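Glycine cleavage system H protein 1 (Mycobacterium marinum, PDB 3TZU) probably shuttles the methylamine group of glycine from the P protein to the T protein of the glycine cleavage system, on a covalently bound lipoyl cofactor. Local coordinates at residues G87-V92 / W112-Q117. Sequence-based numbering, arbitrary orientation.
Sequences GQIVEV and WLYSVQ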
loop_
_atom_site.group_PDB
_atom_site.type_symbol
_atom_site.label_atom_id
_atom_site.label_comp_id
_atom_site.label_asym_id
_atom_site.label_seq_id
_atom_site.Cartn_x
_atom_site.Cartn_y
_atom_site.Cartn_z
ATOM N N GLY A 87 17.738 -10.472 14.252
ATOM C CA GLY A 87 17.707 -10.815 15.682
ATOM C C GLY A 87 16.706 -11.884 16.087
ATOM O O GLY A 87 16.103 -12.531 15.234
ATOM N N GLN A 88 16.530 -12.061 17.395
ATOM C CA GLN A 88 15.593 -13.039 17.913
ATOM C C GLN A 88 14.264 -12.376 18.260
ATOM O O GLN A 88 14.233 -11.311 18.872
ATOM C CB GLN A 88 16.183 -13.732 19.144
ATOM C CG GLN A 88 15.733 -15.156 19.315
ATOM C CD GLN A 88 16.423 -15.866 20.475
ATOM O OE1 GLN A 88 17.619 -15.691 20.720
ATOM N NE2 GLN A 88 15.673 -16.688 21.178
ATOM N N ILE A 89 13.161 -13.004 17.875
ATOM C CA ILE A 89 11.849 -12.522 18.309
ATOM C C ILE A 89 11.594 -12.866 19.794
ATOM O O ILE A 89 11.648 -14.011 20.169
ATOM C CB ILE A 89 10.710 -13.120 17.486
ATOM C CG1 ILE A 89 10.921 -12.858 15.983
ATOM C CG2 ILE A 89 9.383 -12.568 17.973
ATOM C CD1 ILE A 89 10.886 -11.404 15.582
ATOM N N VAL A 90 11.234 -11.853 20.573
ATOM C CA VAL A 90 11.015 -11.933 22.016
ATOM C C VAL A 90 9.529 -11.890 22.410
ATOM O O VAL A 90 9.125 -12.587 23.333
ATOM C CB VAL A 90 11.744 -10.779 22.721
ATOM C CG1 VAL A 90 11.497 -10.814 24.230
ATOM C CG2 VAL A 90 13.225 -10.882 22.431
ATOM N N GLU A 91 8.733 -11.067 21.725
ATOM C CA GLU A 91 7.277 -11.011 21.960
ATOM C C GLU A 91 6.525 -10.789 20.636
ATOM O O GLU A 91 7.097 -10.253 19.706
ATOM C CB GLU A 91 6.936 -9.884 22.967
ATOM C CG GLU A 91 5.562 -10.029 23.652
ATOM C CD GLU A 91 5.215 -8.901 24.651
ATOM O OE1 GLU A 91 6.048 -7.961 24.853
ATOM O OE2 GLU A 91 4.088 -8.974 25.237
ATOM N N VAL A 92 5.271 -11.239 20.564
ATOM C CA VAL A 92 4.355 -10.955 19.452
ATOM C C VAL A 92 3.089 -10.365 20.050
ATOM O O VAL A 92 2.677 -10.780 21.139
ATOM C CB VAL A 92 3.983 -12.213 18.615
ATOM C CG1 VAL A 92 5.194 -12.714 17.836
ATOM C CG2 VAL A 92 3.404 -13.326 19.501
ATOM N N TRP A 112 1.418 -2.197 17.645
ATOM C CA TRP A 112 2.739 -2.815 17.455
ATOM C C TRP A 112 2.577 -4.311 17.207
ATOM O O TRP A 112 1.611 -4.939 17.678
ATOM C CB TRP A 112 3.622 -2.554 18.675
ATOM C CG TRP A 112 3.166 -3.276 19.912
ATOM C CD1 TRP A 112 2.166 -2.898 20.804
ATOM C CD2 TRP A 112 3.656 -4.554 20.422
ATOM N NE1 TRP A 112 2.017 -3.816 21.794
ATOM C CE2 TRP A 112 2.877 -4.836 21.629
ATOM C CE3 TRP A 112 4.622 -5.460 20.017
ATOM C CZ2 TRP A 112 3.090 -5.981 22.391
ATOM C CZ3 TRP A 112 4.831 -6.611 20.792
ATOM C CH2 TRP A 112 4.085 -6.863 21.948
ATOM N N LEU A 113 3.502 -4.894 16.453
ATOM C CA LEU A 113 3.296 -6.252 15.927
ATOM C C LEU A 113 4.147 -7.280 16.632
ATOM O O LEU A 113 3.693 -8.395 16.858
ATOM C CB LEU A 113 3.592 -6.282 14.423
ATOM C CG LEU A 113 2.638 -5.483 13.505
ATOM C CD1 LEU A 113 2.996 -5.662 12.020
ATOM C CD2 LEU A 113 1.182 -5.848 13.765
ATOM N N TYR A 114 5.390 -6.923 16.947
ATOM C CA TYR A 114 6.317 -7.824 17.648
ATOM C C TYR A 114 7.481 -7.054 18.254
ATOM O O TYR A 114 7.637 -5.867 18.023
ATOM C CB TYR A 114 6.823 -8.976 16.727
ATOM C CG TYR A 114 7.715 -8.587 15.562
ATOM C CD1 TYR A 114 9.062 -8.356 15.741
ATOM C CD2 TYR A 114 7.205 -8.495 14.267
ATOM C CE1 TYR A 114 9.890 -8.010 14.673
ATOM C CE2 TYR A 114 8.019 -8.138 13.188
ATOM C CZ TYR A 114 9.366 -7.895 13.407
ATOM O OH TYR A 114 10.194 -7.550 12.362
ATOM N N SER A 115 8.277 -7.729 19.077
ATOM C CA SER A 115 9.518 -7.144 19.576
ATOM C C SER A 115 10.649 -8.085 19.237
ATOM O O SER A 115 10.485 -9.318 19.284
ATOM C CB SER A 115 9.468 -6.896 21.079
ATOM O OG SER A 115 9.731 -8.078 21.800
ATOM N N VAL A 116 11.783 -7.494 18.879
ATOM C CA VAL A 116 12.969 -8.232 18.465
ATOM C C VAL A 116 14.151 -7.790 19.334
ATOM O O VAL A 116 14.187 -6.641 19.779
ATOM C CB VAL A 116 13.259 -8.020 16.944
ATOM C CG1 VAL A 116 13.336 -6.529 16.586
ATOM C CG2 VAL A 116 14.526 -8.739 16.513
ATOM N N GLN A 117 15.090 -8.709 19.587
ATOM C CA GLN A 117 16.349 -8.385 20.272
ATOM C C GLN A 117 17.409 -8.276 19.172
ATOM O O GLN A 117 17.801 -9.277 18.625
ATOM C CB GLN A 117 16.685 -9.486 21.296
ATOM C CG GLN A 117 18.033 -9.384 22.006
ATOM C CD GLN A 117 17.999 -8.441 23.182
ATOM O OE1 GLN A 117 17.965 -8.874 24.324
ATOM N NE2 GLN A 117 18.020 -7.148 22.914
HETATM O O HOH W 1 18.768 -11.499 19.734
#
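S115 O takes two amide donors at once: V90 N at 2.9 Å with an N-H...O angle of 169°, and E91 N in a weak bond of 3.5 Å. Two successive residues thus face S115, which defines a classic beta bulge, and the register accordingly slips by one between the pairs I89–V116 and E91–S115. S115 N donates to E91 O at 2.9 Å from above the E91 carbonyl plane, not along a lone pair. On the far side of the bulge Q117 N meets Q88 O at 2.8 Å, in the carbonyl plane; the reciprocal Q88 N to Q117 O bond is longer, and one water bridges the same two atoms. The strands 88-92 and 114-118 are antiparallel neighbours at one margin of the five-stranded sheet of this glycine cleavage H-protein. On the face carrying I89, V92, Y114 and V116, I89 CD1 comes to 3.6 Å from Y114 CD1, the two side chains crossing nearly perpendicularly. V38 and P84 also touch Y114. On the other face the extended E91 chain brings CD to the edge of the W112 ring, 3.6 Å from CH2, with carboxylate and ring planes 64° apart. With W112 CG between the backbone N and the carbonyl carbon (chi1 69°), the indole end swings nearer to 87-92; R37 makes a cation-pi contact with it.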